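Local coordinates for protein RNA 2'-o-ribose methyltransferase (PDB 1IPA) that probably transfers a methyl group to a ribose 2'-hydroxyl of RNA, using an active site built around a deep trefoil knot, at residues F29-A34 / E38-A43; Q157-R160 / V165-S168; W182-N187 / A228-V233. All blocks are in the same frame, centred on the assembly; numbering follows the deposited sequence.

In the fold
Along the chain the three contacts follow one another, and together they run from the probable RNA-binding domain to the far side of the methyltransferase domain. Interaction 1 joins edge strand 28-32 of the mixed sheet to helix 34-42. Interaction 2, centred about 9 Å away, belongs to the SPOUT domain and touches interaction 1 directly: Phe167 and Ile159 pack on Phe29, and Phe167 also meets Ala40 and Ala43, so the two form one apolar junction between domains. Interaction 3 lies on the surface, its centre about 28 Å from that of interaction 2 and 35 Å from that of interaction 1, where helix 176-185 meets the approach to strand 231-233, an edge of the parallel six-stranded sheet.

Interaction 1: F29-A34 / E38-A43; sequences FLIEGA and ERALQA
Glu38 N donates to Ala34 O at 3.0 Å, the i to i+4 bond of the first turn of helix 34-42, and Glu38 CB rests 3.4 Å from the same oxygen. Beyond CB the Glu38 chain runs extended away from the strand, and its carboxylate forms a salt bridge with Arg35, one turn behind it on the same helix. The second contact point is apolar: Ile31 CD1 touches Ala40 CB at 3.7 Å. CG1 of Ile31 stands anti to the carbonyl carbon (chi1 -56°) and the chain is straight beyond it (chi2 179°), which carries CD1 across to the helix, while CG2 stands anti to the backbone N. The pair suits its place: the beta-branch of isoleucine favours an extended strand and its straight CG1-CD1 arm gives the reach, whereas the single methyl of alanine lets the helix lie near, with CA atoms of Ile31 and Ala40 8.3 Å apart. Gly33 makes the turn between strand and helix as the N-cap residue; its phi of 110° would press a CB against the carbonyl oxygen of Glu32, a strain that glycine avoids. Strand 28-32, at the edge of the mixed sheet, is bonded to strand 96-101 through Phe29 and Ile31, and Gly33 just past its end continues the pairing to Leu96. Helix 34-42 covers Ile31, and helix 59-66 packs on Ala34.

Interaction 2: Q157-R160 / V165-S168; sequences QVIR and VVFS
Ile159 reaches from helix 156-161 to both Val166 and Phe167 of the short 3-10 turn at 165-167. At its CB the chain divides. CG2 takes the branch anti to the backbone N and only grazes the ring, 4.2 Å from Phe167 CZ. CG1, beside the N (chi1 -74°), lies 3.8 Å from Phe167 CZ and 4.0 Å from Val166 CG2. At the tip, CD1 meets Phe167 CZ at 3.8 Å and also borders strand 28-32. Val166 CG2 sits over the centre of the Phe167 ring on one face, 4.1 Å above it. Val158 CG1 and Val166 CG1 approach to 3.3 Å, a spacing short enough to be doubtful. Branched aliphatic groups suit this buried seam because they fill it without polar atoms to satisfy. With only an alanine at Ile159, the contacts of CG1 and CD1 with Phe167 CZ would be lost, which is likely to open a gap between helix and ring. Helix and turn fold back on each other within the SPOUT methyltransferase domain, and their apolar side meets the eL30-like domain, consistent with the two-domain build of this TrmH-family enzyme.

Interaction 3: W182-N187 / A228-V233; sequences WIKQHN and AAQTQV
A Schellman motif ends helix 176-185 of the Rossmann-like methyltransferase domain, and Lys184, in its last turn, reaches from there to the backbone carbonyl of Ala228, just ahead of strand 231-233. The ammonium NZ donates to Ala228 O at 3.0 Å, tilted 27° from the carbonyl plane. Bent at chi2 (-53°), the lysine chain also brings CE within 4.1 Å of Ala228 CB; a long, flexible residue can thus span a gap in which the nearest CA atoms, those of Lys184 and Ala228, are 8.6 Å apart. The side chain of Gln230 comes near from the opposite direction. Ala229, between Ala228 and Gln230, packs on strand 190-193, which pairs with edge strand 231-233. Asn187, with positive phi, is the C-prime residue of the motif: its N bonds to Lys184 O, and Leu188 N to Ile183 O. The helix end is further fixed by His186, with ND1 3.7 Å above the Trp182 ring plane, toward its rim. Trp182 O accepts both His186 N and His186 ND1 from opposite faces of its plane, the ND1 bond being 3.2 Å long and nearly straight at 174°.

Interaction 1: F29-A34 / E38-A43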
loop_
_atom_site.group_PDB
_atom_site.type_symbol
_atom_site.label_atom_id
_atom_site.label_comp_id
_atom_site.label_asym_id
_atom_site.label_seq_id
_atom_site.Cartn_x
_atom_site.Cartn_y
_atom_site.Cartn_z
ATOM N N PHE A 29 -11.433 8.960 7.406
ATOM C CA PHE A 29 -10.496 9.253 6.334
ATOM C C PHE A 29 -11.224 9.364 5.003
ATOM O O PHE A 29 -12.332 8.846 4.840
ATOM C CB PHE A 29 -9.380 8.187 6.261
ATOM C CG PHE A 29 -9.868 6.801 5.923
ATOM C CD1 PHE A 29 -9.636 6.258 4.661
ATOM C CD2 PHE A 29 -10.540 6.027 6.872
ATOM C CE1 PHE A 29 -10.061 4.970 4.343
ATOM C CE2 PHE A 29 -10.970 4.731 6.559
ATOM C CZ PHE A 29 -10.725 4.206 5.286
ATOM N N LEU A 30 -10.588 10.055 4.062
ATOM C CA LEU A 30 -11.158 10.280 2.754
ATOM C C LEU A 30 -10.702 9.229 1.766
ATOM O O LEU A 30 -9.577 8.725 1.840
ATOM C CB LEU A 30 -10.754 11.664 2.247
ATOM C CG LEU A 30 -11.116 12.845 3.150
ATOM C CD1 LEU A 30 -10.306 14.067 2.748
ATOM C CD2 LEU A 30 -12.606 13.115 3.072
ATOM N N ILE A 31 -11.591 8.890 0.844
ATOM C CA ILE A 31 -11.272 7.915 -0.170
ATOM C C ILE A 31 -11.605 8.502 -1.540
ATOM O O ILE A 31 -12.768 8.552 -1.939
ATOM C CB ILE A 31 -12.060 6.616 0.048
ATOM C CG1 ILE A 31 -11.798 6.083 1.469
ATOM C CG2 ILE A 31 -11.665 5.596 -1.008
ATOM C CD1 ILE A 31 -12.551 4.784 1.817
ATOM N N GLU A 32 -10.573 8.958 -2.241
ATOM C CA GLU A 32 -10.709 9.550 -3.576
ATOM C C GLU A 32 -10.631 8.504 -4.702
ATOM O O GLU A 32 -9.693 7.704 -4.756
ATOM C CB GLU A 32 -9.621 10.616 -3.771
ATOM C CG GLU A 32 -9.438 11.132 -5.189
ATOM C CD GLU A 32 -8.597 12.423 -5.249
ATOM O OE1 GLU A 32 -7.592 12.541 -4.507
ATOM O OE2 GLU A 32 -8.941 13.320 -6.052
ATOM N N GLY A 33 -11.623 8.512 -5.589
ATOM C CA GLY A 33 -11.629 7.580 -6.699
ATOM C C GLY A 33 -12.683 6.498 -6.603
ATOM O O GLY A 33 -12.828 5.844 -5.565
ATOM N N ALA A 34 -13.407 6.294 -7.698
ATOM C CA ALA A 34 -14.466 5.294 -7.757
ATOM C C ALA A 34 -13.987 3.868 -7.500
ATOM O O ALA A 34 -14.692 3.074 -6.860
ATOM C CB ALA A 34 -15.164 5.366 -9.100
ATOM N N GLU A 38 -14.776 1.621 -4.188
ATOM C CA GLU A 38 -15.392 0.310 -4.342
ATOM C C GLU A 38 -14.646 -0.771 -3.578
ATOM O O GLU A 38 -15.257 -1.555 -2.852
ATOM C CB GLU A 38 -15.472 -0.083 -5.808
ATOM C CG GLU A 38 -16.279 -1.338 -6.020
ATOM C CD GLU A 38 -16.327 -1.740 -7.465
ATOM O OE1 GLU A 38 -15.238 -1.965 -8.035
ATOM O OE2 GLU A 38 -17.446 -1.828 -8.027
ATOM N N ARG A 39 -13.327 -0.820 -3.742
ATOM C CA ARG A 39 -12.524 -1.812 -3.036
ATOM C C ARG A 39 -12.711 -1.666 -1.530
ATOM O O ARG A 39 -12.679 -2.650 -0.797
ATOM C CB ARG A 39 -11.047 -1.655 -3.384
ATOM C CG ARG A 39 -10.725 -1.908 -4.841
ATOM C CD ARG A 39 -9.317 -1.415 -5.184
ATOM N NE ARG A 39 -9.013 -1.541 -6.608
ATOM C CZ ARG A 39 -8.809 -2.700 -7.223
ATOM N NH1 ARG A 39 -8.873 -3.832 -6.536
ATOM N NH2 ARG A 39 -8.551 -2.728 -8.526
ATOM N N ALA A 40 -12.916 -0.436 -1.070
ATOM C CA ALA A 40 -13.110 -0.194 0.353
ATOM C C ALA A 40 -14.425 -0.821 0.797
ATOM O O ALA A 40 -14.516 -1.401 1.880
ATOM C CB ALA A 40 -13.101 1.303 0.644
ATOM N N LEU A 41 -15.439 -0.706 -0.051
ATOM C CA LEU A 41 -16.749 -1.278 0.240
ATOM C C LEU A 41 -16.626 -2.794 0.258
ATOM O O LEU A 41 -17.185 -3.464 1.127
ATOM C CB LEU A 41 -17.758 -0.836 -0.821
ATOM C CG LEU A 41 -18.132 0.646 -0.695
ATOM C CD1 LEU A 41 -19.041 1.074 -1.849
ATOM C CD2 LEU A 41 -18.814 0.867 0.657
ATOM N N GLN A 42 -15.879 -3.326 -0.702
ATOM C CA GLN A 42 -15.645 -4.758 -0.793
ATOM C C GLN A 42 -14.874 -5.294 0.413
ATOM O O GLN A 42 -14.921 -6.488 0.702
ATOM C CB GLN A 42 -14.882 -5.082 -2.081
ATOM C CG GLN A 42 -15.766 -5.069 -3.317
ATOM C CD GLN A 42 -14.981 -5.178 -4.607
ATOM O OE1 GLN A 42 -14.096 -6.027 -4.744
ATOM N NE2 GLN A 42 -15.309 -4.319 -5.571
ATOM N N ALA A 43 -14.172 -4.414 1.122
ATOM C CA ALA A 43 -13.392 -4.826 2.290
ATOM C C ALA A 43 -14.145 -4.662 3.605
ATOM O O ALA A 43 -13.622 -4.995 4.664
ATOM C CB ALA A 43 -12.072 -4.047 2.348
#

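Interaction 2: Q157-R160 / V165-S168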
loop_
_atom_site.group_PDB
_atom_site.type_symbol
_atom_site.label_atom_id
_atom_site.label_comp_id
_atom_site.label_asym_id
_atom_site.label_seq_id
_atom_site.Cartn_x
_atom_site.Cartn_y
_atom_site.Cartn_z
ATOM N N GLN A 157 -2.090 9.222 0.178
ATOM C CA GLN A 157 -1.095 8.757 -0.793
ATOM C C GLN A 157 -0.917 7.245 -0.813
ATOM O O GLN A 157 -0.671 6.672 -1.865
ATOM C CB GLN A 157 0.269 9.446 -0.600
ATOM C CG GLN A 157 0.599 9.895 0.806
ATOM C CD GLN A 157 -0.186 11.130 1.237
ATOM O OE1 GLN A 157 -0.156 12.164 0.565
ATOM N NE2 GLN A 157 -0.886 11.025 2.362
ATOM N N VAL A 158 -1.044 6.595 0.339
ATOM C CA VAL A 158 -0.915 5.143 0.382
ATOM C C VAL A 158 -2.110 4.552 -0.357
ATOM O O VAL A 158 -1.986 3.571 -1.077
ATOM C CB VAL A 158 -0.914 4.608 1.830
ATOM C CG1 VAL A 158 -0.818 3.100 1.822
ATOM C CG2 VAL A 158 0.261 5.202 2.609
ATOM N N ILE A 159 -3.272 5.167 -0.176
ATOM C CA ILE A 159 -4.483 4.708 -0.834
ATOM C C ILE A 159 -4.426 4.896 -2.357
ATOM O O ILE A 159 -4.782 3.987 -3.100
ATOM C CB ILE A 159 -5.739 5.427 -0.256
ATOM C CG1 ILE A 159 -6.053 4.866 1.141
ATOM C CG2 ILE A 159 -6.925 5.265 -1.200
ATOM C CD1 ILE A 159 -7.020 5.734 1.974
ATOM N N ARG A 160 -3.984 6.059 -2.831
ATOM C CA ARG A 160 -3.916 6.263 -4.275
ATOM C C ARG A 160 -2.830 5.410 -4.938
ATOM O O ARG A 160 -3.097 4.732 -5.914
ATOM C CB ARG A 160 -3.656 7.731 -4.643
ATOM C CG ARG A 160 -3.871 7.961 -6.143
ATOM C CD ARG A 160 -3.042 9.073 -6.771
ATOM N NE ARG A 160 -3.459 9.291 -8.164
ATOM C CZ ARG A 160 -2.898 10.159 -9.007
ATOM N NH1 ARG A 160 -1.874 10.916 -8.618
ATOM N NH2 ARG A 160 -3.369 10.278 -10.246
ATOM N N VAL A 165 -5.591 -1.181 -2.880
ATOM C CA VAL A 165 -5.166 -2.507 -2.447
ATOM C C VAL A 165 -4.863 -2.581 -0.948
ATOM O O VAL A 165 -4.908 -3.665 -0.366
ATOM C CB VAL A 165 -3.936 -2.971 -3.287
ATOM C CG1 VAL A 165 -3.115 -3.986 -2.538
ATOM C CG2 VAL A 165 -4.421 -3.562 -4.611
ATOM N N VAL A 166 -4.570 -1.435 -0.327
ATOM C CA VAL A 166 -4.273 -1.397 1.110
ATOM C C VAL A 166 -5.419 -1.882 1.987
ATOM O O VAL A 166 -5.196 -2.307 3.118
ATOM C CB VAL A 166 -3.919 0.024 1.608
ATOM C CG1 VAL A 166 -2.535 0.380 1.191
ATOM C CG2 VAL A 166 -4.918 1.044 1.064
ATOM N N PHE A 167 -6.640 -1.799 1.467
ATOM C CA PHE A 167 -7.826 -2.218 2.208
ATOM C C PHE A 167 -7.957 -3.736 2.316
ATOM O O PHE A 167 -8.792 -4.231 3.068
ATOM C CB PHE A 167 -9.095 -1.661 1.536
ATOM C CG PHE A 167 -9.110 -0.164 1.409
ATOM C CD1 PHE A 167 -9.420 0.437 0.195
ATOM C CD2 PHE A 167 -8.796 0.646 2.494
ATOM C CE1 PHE A 167 -9.413 1.811 0.061
ATOM C CE2 PHE A 167 -8.787 2.034 2.368
ATOM C CZ PHE A 167 -9.093 2.614 1.154
ATOM N N SER A 168 -7.128 -4.470 1.579
ATOM C CA SER A 168 -7.213 -5.928 1.579
ATOM C C SER A 168 -5.901 -6.718 1.740
ATOM O O SER A 168 -5.923 -7.852 2.214
ATOM C CB SER A 168 -7.927 -6.377 0.299
ATOM O OG SER A 168 -7.314 -5.817 -0.854
#

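Interaction 3: W182-N187 / A228-V233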
loop_
_atom_site.group_PDB
_atom_site.type_symbol
_atom_site.label_atom_id
_atom_site.label_comp_id
_atom_site.label_asym_id
_atom_site.label_seq_id
_atom_site.Cartn_x
_atom_site.Cartn_y
_atom_site.Cartn_z
ATOM N N TRP A 182 10.677 -12.467 14.234
ATOM C CA TRP A 182 9.461 -13.109 13.752
ATOM C C TRP A 182 9.794 -14.158 12.679
ATOM O O TRP A 182 9.300 -15.288 12.722
ATOM C CB TRP A 182 8.509 -12.062 13.169
ATOM C CG TRP A 182 7.193 -12.632 12.741
ATOM C CD1 TRP A 182 6.131 -12.925 13.542
ATOM C CD2 TRP A 182 6.820 -13.030 11.417
ATOM N NE1 TRP A 182 5.120 -13.484 12.801
ATOM C CE2 TRP A 182 5.516 -13.560 11.492
ATOM C CE3 TRP A 182 7.464 -12.992 10.173
ATOM C CZ2 TRP A 182 4.838 -14.052 10.371
ATOM C CZ3 TRP A 182 6.791 -13.481 9.057
ATOM C CH2 TRP A 182 5.490 -14.004 9.167
ATOM N N ILE A 183 10.633 -13.768 11.721
ATOM C CA ILE A 183 11.041 -14.653 10.631
ATOM C C ILE A 183 11.572 -15.966 11.200
ATOM O O ILE A 183 11.084 -17.045 10.868
ATOM C CB ILE A 183 12.170 -14.015 9.768
ATOM C CG1 ILE A 183 11.767 -12.614 9.303
ATOM C CG2 ILE A 183 12.471 -14.900 8.566
ATOM C CD1 ILE A 183 10.613 -12.589 8.360
ATOM N N LYS A 184 12.580 -15.858 12.059
ATOM C CA LYS A 184 13.195 -17.027 12.673
ATOM C C LYS A 184 12.215 -17.809 13.529
ATOM O O LYS A 184 12.306 -19.027 13.628
ATOM C CB LYS A 184 14.407 -16.601 13.505
ATOM C CG LYS A 184 15.423 -15.807 12.690
ATOM C CD LYS A 184 15.815 -16.580 11.426
ATOM C CE LYS A 184 16.185 -15.657 10.270
ATOM N NZ LYS A 184 16.202 -16.410 8.988
ATOM N N GLN A 185 11.269 -17.101 14.132
ATOM C CA GLN A 185 10.264 -17.727 14.981
ATOM C C GLN A 185 9.459 -18.770 14.205
ATOM O O GLN A 185 9.013 -19.775 14.769
ATOM C CB GLN A 185 9.324 -16.659 15.543
ATOM C CG GLN A 185 8.461 -17.134 16.689
ATOM C CD GLN A 185 9.288 -17.771 17.786
ATOM O OE1 GLN A 185 10.324 -17.233 18.189
ATOM N NE2 GLN A 185 8.836 -18.918 18.281
ATOM N N HIS A 186 9.274 -18.530 12.911
ATOM C CA HIS A 186 8.519 -19.457 12.076
ATOM C C HIS A 186 9.396 -20.230 11.103
ATOM O O HIS A 186 8.892 -20.836 10.155
ATOM C CB HIS A 186 7.432 -18.714 11.295
ATOM C CG HIS A 186 6.371 -18.110 12.160
ATOM N ND1 HIS A 186 6.572 -16.962 12.895
ATOM C CD2 HIS A 186 5.104 -18.508 12.423
ATOM C CE1 HIS A 186 5.474 -16.676 13.572
ATOM N NE2 HIS A 186 4.568 -17.598 13.304
ATOM N N ASN A 187 10.702 -20.225 11.354
ATOM C CA ASN A 187 11.654 -20.907 10.485
ATOM C C ASN A 187 11.324 -20.588 9.031
ATOM O O ASN A 187 11.215 -21.479 8.192
ATOM C CB ASN A 187 11.621 -22.426 10.716
ATOM C CG ASN A 187 12.385 -22.843 11.968
ATOM O OD1 ASN A 187 13.490 -22.360 12.220
ATOM N ND2 ASN A 187 11.805 -23.752 12.748
ATOM N N ALA A 228 21.203 -12.820 8.447
ATOM C CA ALA A 228 20.032 -13.635 8.742
ATOM C C ALA A 228 19.469 -14.368 7.530
ATOM O O ALA A 228 18.727 -15.339 7.680
ATOM C CB ALA A 228 18.947 -12.776 9.368
ATOM N N ALA A 229 19.823 -13.921 6.333
ATOM C CA ALA A 229 19.306 -14.540 5.113
ATOM C C ALA A 229 19.931 -15.882 4.761
ATOM O O ALA A 229 21.116 -16.099 4.977
ATOM C CB ALA A 229 19.474 -13.582 3.937
ATOM N N GLN A 230 19.115 -16.781 4.215
ATOM C CA GLN A 230 19.590 -18.088 3.785
ATOM C C GLN A 230 20.253 -17.905 2.421
ATOM O O GLN A 230 21.114 -18.689 2.019
ATOM C CB GLN A 230 18.427 -19.076 3.646
ATOM C CG GLN A 230 17.975 -19.745 4.938
ATOM C CD GLN A 230 17.595 -18.752 6.019
ATOM O OE1 GLN A 230 18.298 -18.610 7.016
ATOM N NE2 GLN A 230 16.483 -18.057 5.825
ATOM N N THR A 231 19.840 -16.861 1.711
ATOM C CA THR A 231 20.386 -16.573 0.394
ATOM C C THR A 231 20.404 -15.072 0.154
ATOM O O THR A 231 19.490 -14.363 0.568
ATOM C CB THR A 231 19.529 -17.202 -0.729
ATOM O OG1 THR A 231 19.245 -18.571 -0.420
ATOM C CG2 THR A 231 20.273 -17.134 -2.055
ATOM N N GLN A 232 21.448 -14.592 -0.508
ATOM C CA GLN A 232 21.566 -13.182 -0.839
ATOM C C GLN A 232 21.531 -13.112 -2.350
ATOM O O GLN A 232 22.177 -13.901 -3.039
ATOM C CB GLN A 232 22.862 -12.604 -0.292
ATOM C CG GLN A 232 22.729 -12.181 1.155
ATOM C CD GLN A 232 24.062 -11.912 1.808
ATOM O OE1 GLN A 232 24.876 -11.129 1.301
ATOM N NE2 GLN A 232 24.293 -12.554 2.946
ATOM N N VAL A 233 20.785 -12.152 -2.872
ATOM C CA VAL A 233 20.614 -12.070 -4.302
ATOM C C VAL A 233 20.584 -10.631 -4.843
ATOM O O VAL A 233 20.340 -9.679 -4.105
ATOM C CB VAL A 233 19.308 -12.844 -4.640
ATOM C CG1 VAL A 233 18.235 -11.898 -5.143
ATOM C CG2 VAL A 233 19.600 -13.976 -5.586
#